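Local coordinates for protein monovalent Na+/H+ antiporter subunit A (Dietzia sp. DQ12-45-1b, PDB 7D3U) that probably exchanges sodium ions for protons across the cell membrane as a subunit of the multi-subunit Mrp antiporter complex, at residues L120-V125 with T180-E185; G164-T169 with A203-M208; A207-T212 with I247-R252. All blocks are in the same frame, centred on the assembly; numbering follows the deposited sequence.

Interaction 1 of 3, residues L120-V125 with T180-E185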
loop_
_atom_site.group_PDB
_atom_site.type_symbol
_atom_site.label_atom_id
_atom_site.label_comp_id
_atom_site.label_asym_id
_atom_site.label_seq_id
_atom_site.Cartn_x
_atom_site.Cartn_y
_atom_site.Cartn_z
ATOM N N LEU B 120 20.283 37.376 -11.194
ATOM C CA LEU B 120 20.876 36.980 -12.473
ATOM C C LEU B 120 20.104 35.833 -13.107
ATOM O O LEU B 120 20.676 34.799 -13.440
ATOM C CB LEU B 120 22.336 36.601 -12.278
ATOM C CG LEU B 120 23.293 37.735 -11.935
ATOM C CD1 LEU B 120 24.713 37.222 -11.915
ATOM C CD2 LEU B 120 23.139 38.844 -12.945
ATOM N N ALA B 121 18.797 35.989 -13.285
ATOM C CA ALA B 121 17.952 34.920 -13.798
ATOM C C ALA B 121 17.206 35.414 -15.025
ATOM O O ALA B 121 16.341 36.290 -14.920
ATOM C CB ALA B 121 16.970 34.437 -12.732
ATOM N N ASP B 122 17.542 34.852 -16.185
ATOM C CA ASP B 122 16.795 35.114 -17.406
ATOM C C ASP B 122 15.791 34.020 -17.726
ATOM O O ASP B 122 14.907 34.235 -18.559
ATOM C CB ASP B 122 17.748 35.280 -18.593
ATOM C CG ASP B 122 17.143 36.101 -19.709
ATOM O OD1 ASP B 122 16.170 36.836 -19.443
ATOM O OD2 ASP B 122 17.639 36.014 -20.850
ATOM N N ASP B 123 15.920 32.856 -17.100
ATOM C CA ASP B 123 14.917 31.810 -17.191
ATOM C C ASP B 123 14.001 31.891 -15.980
ATOM O O ASP B 123 14.457 32.123 -14.858
ATOM C CB ASP B 123 15.578 30.434 -17.266
ATOM C CG ASP B 123 14.577 29.320 -17.458
ATOM O OD1 ASP B 123 13.370 29.620 -17.553
ATOM O OD2 ASP B 123 14.994 28.146 -17.520
ATOM N N VAL B 124 12.701 31.710 -16.211
ATOM C CA VAL B 124 11.754 31.843 -15.112
ATOM C C VAL B 124 11.868 30.661 -14.155
ATOM O O VAL B 124 11.656 30.808 -12.942
ATOM C CB VAL B 124 10.326 32.011 -15.665
ATOM C CG1 VAL B 124 9.832 30.723 -16.303
ATOM C CG2 VAL B 124 9.385 32.481 -14.572
ATOM N N VAL B 125 12.241 29.486 -14.665
ATOM C CA VAL B 125 12.349 28.315 -13.805
ATOM C C VAL B 125 13.559 28.432 -12.887
ATOM O O VAL B 125 13.476 28.128 -11.693
ATOM C CB VAL B 125 12.396 27.033 -14.654
ATOM C CG1 VAL B 125 12.907 25.868 -13.826
ATOM C CG2 VAL B 125 11.016 26.732 -15.207
ATOM N N THR B 180 7.635 29.378 -24.210
ATOM C CA THR B 180 9.067 29.463 -23.973
ATOM C C THR B 180 9.322 29.849 -22.526
ATOM O O THR B 180 8.502 30.516 -21.893
ATOM C CB THR B 180 9.739 30.482 -24.899
ATOM O OG1 THR B 180 11.106 30.656 -24.507
ATOM C CG2 THR B 180 9.022 31.820 -24.821
ATOM N N THR B 181 10.472 29.423 -22.008
ATOM C CA THR B 181 10.887 29.755 -20.649
ATOM C C THR B 181 12.103 30.670 -20.749
ATOM O O THR B 181 13.247 30.240 -20.597
ATOM C CB THR B 181 11.204 28.489 -19.852
ATOM O OG1 THR B 181 12.248 27.763 -20.511
ATOM C CG2 THR B 181 9.980 27.598 -19.763
ATOM N N VAL B 182 11.840 31.955 -20.991
ATOM C CA VAL B 182 12.857 33.002 -21.022
ATOM C C VAL B 182 12.205 34.273 -20.500
ATOM O O VAL B 182 11.203 34.736 -21.055
ATOM C CB VAL B 182 13.437 33.240 -22.431
ATOM C CG1 VAL B 182 14.638 34.159 -22.349
ATOM C CG2 VAL B 182 13.834 31.944 -23.117
ATOM N N LEU B 183 12.763 34.852 -19.437
ATOM C CA LEU B 183 12.150 36.044 -18.860
ATOM C C LEU B 183 12.229 37.227 -19.817
ATOM O O LEU B 183 11.323 38.065 -19.851
ATOM C CB LEU B 183 12.811 36.385 -17.527
ATOM C CG LEU B 183 11.873 36.865 -16.423
ATOM C CD1 LEU B 183 10.585 36.069 -16.443
ATOM C CD2 LEU B 183 12.549 36.750 -15.072
ATOM N N SER B 184 13.301 37.310 -20.606
ATOM C CA SER B 184 13.425 38.401 -21.563
ATOM C C SER B 184 12.472 38.248 -22.740
ATOM O O SER B 184 12.203 39.234 -23.434
ATOM C CB SER B 184 14.862 38.502 -22.070
ATOM O OG SER B 184 15.784 38.499 -20.994
ATOM N N GLU B 185 11.960 37.042 -22.983
ATOM C CA GLU B 185 11.043 36.797 -24.087
ATOM C C GLU B 185 9.597 36.644 -23.640
ATOM O O GLU B 185 8.699 36.672 -24.487
ATOM C CB GLU B 185 11.471 35.545 -24.862
ATOM C CG GLU B 185 12.882 35.620 -25.417
ATOM C CD GLU B 185 13.343 34.311 -26.028
ATOM O OE1 GLU B 185 12.532 33.363 -26.091
ATOM O OE2 GLU B 185 14.516 34.232 -26.449
#
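Of two consecutive aspartates in the loop leading into helix 124-142, D122 alone bonds across to the start of the short helix 183-186, while D123 caps its own helix and merely packs beside T181. The main-chain O of D122 takes the amide of L183, with D122 O 2.4 Å from L183 N; the N-H runs nearly straight, at 166°, and lies in the carbonyl plane. The D122 side chain turns to S184, the residue after L183: with CG anti to the backbone N (chi1 -156°), D122 OD1 uses its syn lone pair to accept from S184 OG at 2.3 Å. S184 N adds a weak bond to the same OD1. R66, salt-bridged to D122 OD2, is the evident counter-charge, and the S184 N-H at the helix start may contribute.

D123 is the N-cap of helix 124-142. Its CG is also anti to N (chi1 -176°), and D123 OD1 accepts from V125 N at 3.1 Å, the donor standing above the carboxylate plane. The D123 and T181 side chains lie side by side, pointing the same way; D123 OD1 also comes within 3.1 Å of T181 O, but two acceptors make no bond. An alanine here would remove the carboxylate, and would probably leave the V125 amide without its capping acceptor and lose the weak bond from the E64 amide to OD2.

The apolar contact is small: L183 CD1 touches V124 CB at 4.1 Å. L183 CD2 has A121 O as a van der Waals neighbour, 3.8 Å away.

Strand 63-68, which carries R66 and E64, borders the contact. V124 packs on A171, M174 and V175 of helix 166-178, and V125 meets F389 of the neighbouring subunit D.

Interaction 2 of 3, residues G164-T169 with A203-M208. With LMT (dodecyl-beta-D-maltoside), chain C.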
loop_
_atom_site.group_PDB
_atom_site.type_symbol
_atom_site.label_atom_id
_atom_site.label_comp_id
_atom_site.label_asym_id
_atom_site.label_seq_id
_atom_site.Cartn_x
_atom_site.Cartn_y
_atom_site.Cartn_z
ATOM N N GLY B 164 5.999 31.959 -2.537
ATOM C CA GLY B 164 7.040 31.463 -3.421
ATOM C C GLY B 164 6.609 30.310 -4.304
ATOM O O GLY B 164 7.347 29.949 -5.228
ATOM N N LEU B 165 5.442 29.728 -4.043
ATOM C CA LEU B 165 4.875 28.693 -4.892
ATOM C C LEU B 165 3.767 29.216 -5.796
ATOM O O LEU B 165 3.465 28.580 -6.810
ATOM C CB LEU B 165 4.368 27.535 -4.021
ATOM C CG LEU B 165 3.872 26.204 -4.567
ATOM C CD1 LEU B 165 4.221 25.110 -3.588
ATOM C CD2 LEU B 165 2.369 26.267 -4.752
ATOM N N CYS B 166 3.163 30.361 -5.462
ATOM C CA CYS B 166 2.358 31.071 -6.449
ATOM C C CYS B 166 3.217 31.517 -7.621
ATOM O O CYS B 166 2.739 31.579 -8.760
ATOM C CB CYS B 166 1.673 32.277 -5.808
ATOM S SG CYS B 166 0.317 31.872 -4.690
ATOM N N LEU B 167 4.489 31.826 -7.360
ATOM C CA LEU B 167 5.418 32.115 -8.443
ATOM C C LEU B 167 5.618 30.900 -9.336
ATOM O O LEU B 167 5.809 31.050 -10.546
ATOM C CB LEU B 167 6.755 32.586 -7.877
ATOM C CG LEU B 167 7.797 33.010 -8.907
ATOM C CD1 LEU B 167 7.275 34.174 -9.722
ATOM C CD2 LEU B 167 9.097 33.375 -8.224
ATOM N N LEU B 168 5.567 29.693 -8.767
ATOM C CA LEU B 168 5.607 28.491 -9.592
ATOM C C LEU B 168 4.415 28.440 -10.535
ATOM O O LEU B 168 4.559 28.092 -11.713
ATOM C CB LEU B 168 5.638 27.244 -8.709
ATOM C CG LEU B 168 6.313 25.971 -9.230
ATOM C CD1 LEU B 168 6.424 24.967 -8.110
ATOM C CD2 LEU B 168 5.566 25.355 -10.396
ATOM N N THR B 169 3.225 28.775 -10.035
ATOM C CA THR B 169 2.042 28.755 -10.885
ATOM C C THR B 169 2.134 29.813 -11.975
ATOM O O THR B 169 1.776 29.555 -13.129
ATOM C CB THR B 169 0.785 28.961 -10.043
ATOM O OG1 THR B 169 0.718 27.945 -9.036
ATOM C CG2 THR B 169 -0.454 28.870 -10.912
ATOM N N ALA B 203 -0.642 38.882 -12.783
ATOM C CA ALA B 203 -0.331 39.982 -11.881
ATOM C C ALA B 203 -0.718 39.644 -10.452
ATOM O O ALA B 203 0.040 39.918 -9.518
ATOM C CB ALA B 203 -1.040 41.252 -12.340
ATOM N N VAL B 204 -1.892 39.039 -10.262
ATOM C CA VAL B 204 -2.308 38.663 -8.915
ATOM C C VAL B 204 -1.369 37.610 -8.340
ATOM O O VAL B 204 -0.938 37.706 -7.183
ATOM C CB VAL B 204 -3.769 38.179 -8.922
ATOM C CG1 VAL B 204 -4.065 37.375 -7.674
ATOM C CG2 VAL B 204 -4.709 39.361 -9.022
ATOM N N LEU B 205 -1.015 36.604 -9.144
ATOM C CA LEU B 205 -0.132 35.548 -8.660
ATOM C C LEU B 205 1.238 36.097 -8.288
ATOM O O LEU B 205 1.799 35.731 -7.251
ATOM C CB LEU B 205 0.005 34.452 -9.715
ATOM C CG LEU B 205 -1.209 33.549 -9.908
ATOM C CD1 LEU B 205 -0.890 32.464 -10.910
ATOM C CD2 LEU B 205 -1.641 32.948 -8.587
ATOM N N ILE B 206 1.783 36.999 -9.100
ATOM C CA ILE B 206 3.118 37.511 -8.818
ATOM C C ILE B 206 3.096 38.505 -7.663
ATOM O O ILE B 206 4.035 38.546 -6.859
ATOM C CB ILE B 206 3.723 38.116 -10.093
ATOM C CG1 ILE B 206 4.334 37.006 -10.939
ATOM C CG2 ILE B 206 4.769 39.161 -9.764
ATOM C CD1 ILE B 206 4.587 37.404 -12.352
ATOM N N ALA B 207 2.033 39.303 -7.538
ATOM C CA ALA B 207 1.904 40.168 -6.374
ATOM C C ALA B 207 1.832 39.347 -5.095
ATOM O O ALA B 207 2.451 39.703 -4.087
ATOM C CB ALA B 207 0.672 41.060 -6.514
ATOM N N MET B 208 1.100 38.231 -5.121
ATOM C CA MET B 208 1.079 37.358 -3.953
ATOM C C MET B 208 2.427 36.682 -3.735
ATOM O O MET B 208 2.799 36.402 -2.590
ATOM C CB MET B 208 -0.025 36.313 -4.094
ATOM C CG MET B 208 -1.426 36.892 -4.064
ATOM S SD MET B 208 -1.628 38.132 -2.773
ATOM C CE MET B 208 -3.342 38.590 -3.014
HETATM C C1B LMT C . -5.864 29.384 -19.539
HETATM C C2B LMT C . -6.479 28.289 -20.423
HETATM C C3B LMT C . -5.550 27.064 -20.478
HETATM C C4B LMT C . -4.090 27.508 -20.724
HETATM C C5B LMT C . -3.693 28.474 -19.594
HETATM C C6B LMT C . -2.972 29.684 -20.175
HETATM O O1B LMT C . -6.852 29.856 -18.687
HETATM O O2B LMT C . -7.681 27.957 -19.860
HETATM O O3B LMT C . -5.980 26.146 -21.400
HETATM O "O4'" LMT C . -3.246 26.425 -20.717
HETATM O O5B LMT C . -4.789 28.878 -18.810
HETATM O O6B LMT C . -3.175 29.751 -21.529
HETATM C "C1'" LMT C . -8.278 31.259 -15.468
HETATM C "C2'" LMT C . -8.326 32.373 -16.543
HETATM C "C3'" LMT C . -7.925 31.838 -17.944
HETATM C "C4'" LMT C . -6.602 31.043 -17.970
HETATM C "C5'" LMT C . -6.214 30.615 -16.530
HETATM C "C6'" LMT C . -5.231 31.504 -15.791
HETATM O "O1'" LMT C . -7.971 31.772 -14.239
HETATM O "O2'" LMT C . -9.612 32.844 -16.608
HETATM O "O3'" LMT C . -7.843 32.871 -18.833
HETATM O "O5'" LMT C . -7.329 30.227 -15.748
HETATM O "O6'" LMT C . -4.565 30.683 -14.930
HETATM C C1 LMT C . -8.041 30.840 -13.185
HETATM C C2 LMT C . -6.695 30.905 -12.531
HETATM C C3 LMT C . -6.302 29.744 -11.678
HETATM C C4 LMT C . -4.863 29.433 -11.989
HETATM C C5 LMT C . -4.282 28.541 -10.948
HETATM C C6 LMT C . -4.260 29.187 -9.603
HETATM C C7 LMT C . -3.385 28.392 -8.680
HETATM C C8 LMT C . -3.154 29.171 -7.434
HETATM C C9 LMT C . -2.141 28.565 -6.522
HETATM C C10 LMT C . -2.318 29.195 -5.171
HETATM C C11 LMT C . -1.306 28.682 -4.197
HETATM C C12 LMT C . -1.513 29.245 -2.832
#
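Just past the break at L165 that divides a predicted membrane span into helices 150-164 and 166-178, the second part packs on helix 196-213, within the NADH:quinone oxidoreductase/Mrp antiporter fold and with a detergent molecule along one side of the seam. The contact is mostly apolar packing. L205 points toward the other helix and meets C166 and T169, which are almost one turn apart. On the C166 side, CB of C166 lies against the backbone carbonyl, 3.7 Å from L205 O. On the T169 side, CG2 of T169 touches L205 CD1 at 3.6 Å, the two side chains crossing at about a right angle. A second, looser pair lies next to it, where L167 CD1 reaches I206 CG1 at 4.3 Å.

Dodecyl maltoside joins from the side of C166 and T169. With SG anti to its own carbonyl carbon (chi1 -72°), C166 sets SG 3.6 Å from C11 of the detergent, near the end of the alkyl chain. Midway along that chain, C7 of the detergent lies 3.7 Å from T169 CG2, the same methyl that meets L205.

Further out, L167 packs on L127 and W131 of helix 124-142, and I206 on W263 of helix 261-284. T169 also touches V412 of the neighbouring subunit D.

Interaction 3 of 3, residues A207-T212 with I247-R252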
loop_
_atom_site.group_PDB
_atom_site.type_symbol
_atom_site.label_atom_id
_atom_site.label_comp_id
_atom_site.label_asym_id
_atom_site.label_seq_id
_atom_site.Cartn_x
_atom_site.Cartn_y
_atom_site.Cartn_z
ATOM N N ALA B 207 2.033 39.303 -7.538
ATOM C CA ALA B 207 1.904 40.168 -6.374
ATOM C C ALA B 207 1.832 39.347 -5.095
ATOM O O ALA B 207 2.451 39.703 -4.087
ATOM C CB ALA B 207 0.672 41.060 -6.514
ATOM N N MET B 208 1.100 38.231 -5.121
ATOM C CA MET B 208 1.079 37.358 -3.953
ATOM C C MET B 208 2.427 36.682 -3.735
ATOM O O MET B 208 2.799 36.402 -2.590
ATOM C CB MET B 208 -0.025 36.313 -4.094
ATOM C CG MET B 208 -1.426 36.892 -4.064
ATOM S SD MET B 208 -1.628 38.132 -2.773
ATOM C CE MET B 208 -3.342 38.590 -3.014
ATOM N N ALA B 209 3.168 36.416 -4.810
ATOM C CA ALA B 209 4.476 35.788 -4.667
ATOM C C ALA B 209 5.512 36.755 -4.114
ATOM O O ALA B 209 6.509 36.322 -3.529
ATOM C CB ALA B 209 4.943 35.234 -6.012
ATOM N N ALA B 210 5.303 38.055 -4.293
ATOM C CA ALA B 210 6.238 39.054 -3.798
ATOM C C ALA B 210 5.762 39.741 -2.528
ATOM O O ALA B 210 6.564 40.409 -1.869
ATOM C CB ALA B 210 6.507 40.108 -4.873
ATOM N N PHE B 211 4.486 39.600 -2.172
ATOM C CA PHE B 211 4.018 40.092 -0.886
ATOM C C PHE B 211 4.435 39.183 0.257
ATOM O O PHE B 211 4.390 39.604 1.417
ATOM C CB PHE B 211 2.496 40.237 -0.888
ATOM C CG PHE B 211 1.993 41.384 -1.712
ATOM C CD1 PHE B 211 2.871 42.264 -2.317
ATOM C CD2 PHE B 211 0.638 41.577 -1.888
ATOM C CE1 PHE B 211 2.406 43.313 -3.073
ATOM C CE2 PHE B 211 0.169 42.623 -2.645
ATOM C CZ PHE B 211 1.053 43.494 -3.236
ATOM N N THR B 212 4.838 37.951 -0.045
ATOM C CA THR B 212 5.264 36.999 0.969
ATOM C C THR B 212 6.771 37.016 1.180
ATOM O O THR B 212 7.238 36.844 2.310
ATOM C CB THR B 212 4.822 35.590 0.583
ATOM O OG1 THR B 212 5.312 35.285 -0.726
ATOM C CG2 THR B 212 3.310 35.496 0.583
ATOM N N ILE B 247 10.790 42.597 -4.129
ATOM C CA ILE B 247 10.799 43.894 -4.796
ATOM C C ILE B 247 11.497 43.797 -6.144
ATOM O O ILE B 247 11.073 44.421 -7.122
ATOM C CB ILE B 247 11.446 44.951 -3.888
ATOM C CG1 ILE B 247 10.577 45.159 -2.652
ATOM C CG2 ILE B 247 11.628 46.256 -4.633
ATOM C CD1 ILE B 247 10.999 46.320 -1.820
ATOM N N TYR B 248 12.563 43.000 -6.231
ATOM C CA TYR B 248 13.184 42.759 -7.526
ATOM C C TYR B 248 12.237 42.016 -8.453
ATOM O O TYR B 248 12.243 42.243 -9.665
ATOM C CB TYR B 248 14.485 41.977 -7.368
ATOM C CG TYR B 248 14.953 41.373 -8.670
ATOM C CD1 TYR B 248 15.609 42.146 -9.615
ATOM C CD2 TYR B 248 14.725 40.036 -8.963
ATOM C CE1 TYR B 248 16.029 41.607 -10.809
ATOM C CE2 TYR B 248 15.141 39.489 -10.155
ATOM C CZ TYR B 248 15.794 40.278 -11.074
ATOM O OH TYR B 248 16.214 39.738 -12.265
ATOM N N LEU B 249 11.428 41.109 -7.905
ATOM C CA LEU B 249 10.454 40.413 -8.738
ATOM C C LEU B 249 9.393 41.373 -9.258
ATOM O O LEU B 249 8.972 41.274 -10.415
ATOM C CB LEU B 249 9.807 39.275 -7.955
ATOM C CG LEU B 249 8.951 38.335 -8.797
ATOM C CD1 LEU B 249 9.842 37.444 -9.635
ATOM C CD2 LEU B 249 8.034 37.509 -7.919
ATOM N N LEU B 250 8.946 42.307 -8.416
ATOM C CA LEU B 250 7.982 43.304 -8.867
ATOM C C LEU B 250 8.601 44.274 -9.864
ATOM O O LEU B 250 7.897 44.804 -10.729
ATOM C CB LEU B 250 7.413 44.066 -7.675
ATOM C CG LEU B 250 6.581 43.215 -6.721
ATOM C CD1 LEU B 250 5.871 44.076 -5.711
ATOM C CD2 LEU B 250 5.585 42.381 -7.497
ATOM N N LEU B 251 9.905 44.523 -9.757
ATOM C CA LEU B 251 10.568 45.425 -10.691
ATOM C C LEU B 251 10.817 44.751 -12.032
ATOM O O LEU B 251 10.691 45.388 -13.082
ATOM C CB LEU B 251 11.885 45.918 -10.093
ATOM C CG LEU B 251 11.855 47.287 -9.419
ATOM C CD1 LEU B 251 13.058 47.458 -8.515
ATOM C CD2 LEU B 251 11.818 48.377 -10.462
ATOM N N ARG B 252 11.168 43.465 -12.015
ATOM C CA ARG B 252 11.422 42.743 -13.255
ATOM C C ARG B 252 10.142 42.569 -14.056
ATOM O O ARG B 252 10.095 42.887 -15.249
ATOM C CB ARG B 252 12.050 41.385 -12.950
ATOM C CG ARG B 252 12.307 40.533 -14.176
ATOM C CD ARG B 252 13.141 41.279 -15.199
ATOM N NE ARG B 252 14.546 41.339 -14.812
ATOM C CZ ARG B 252 15.485 40.532 -15.295
ATOM N NH1 ARG B 252 15.168 39.603 -16.184
ATOM N NH2 ARG B 252 16.740 40.654 -14.888
#
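I247 opens the second segment on the face turned to helix 288-308, where it meets L300, L303 and I307.

L249 is the first residue to reach across. With CG anti to the backbone N (chi1 -170°), its CD2 methyl sits over two neighbours at once, 4.3 Å from A209 CB and equally 4.3 Å from A210 CB. L250 makes the tightest packing. Its CG is anti to the carbonyl carbon (chi1 -65°), and the branch straddles A210, whose CB lies 3.6 Å from L250 CD2. The two methyls then part: L250 CD2 extends to A207 CA at 4.4 Å, while L250 CD1 comes obliquely to the F211 ring, 4.4 Å from CE1 of F211. The last residue, R252, a turn beyond L249, forms a salt bridge with D70.

The axes of 207-212 and 247-252 run nearly antiparallel, at 153°, and approach to 9.0 Å. Small alanines of helix 196-213 here receive leucine branches from helix 243-252, the second half of a membrane span interrupted after helix 231-240, inside the helix bundle that this subunit shares with the antiporter-like subunits of complex I.

Overall arrangement
Interactions 2 and 3 are built on the same helix, 196-213, and share A207 and M208; their centres are about 8 Å apart. L167 and I206 of interaction 2 run into the leucines of interaction 3, with L167 CD1 3.9 Å from L249 CD2. Interaction 1 lies farther off, its centre about 15 Å from that of interaction 2 and 16 Å from that of interaction 3. It touches the latter, since L183 CD2 packs 3.9 Å from R252 CG. Helix 166-178 leads from interaction 2 toward 180-185 in interaction 1. The detergent beside interaction 2 also bonds to L400 O of subunit D. Interactions 1 and 2 lie against subunit D; interaction 3 touches no other protein chain.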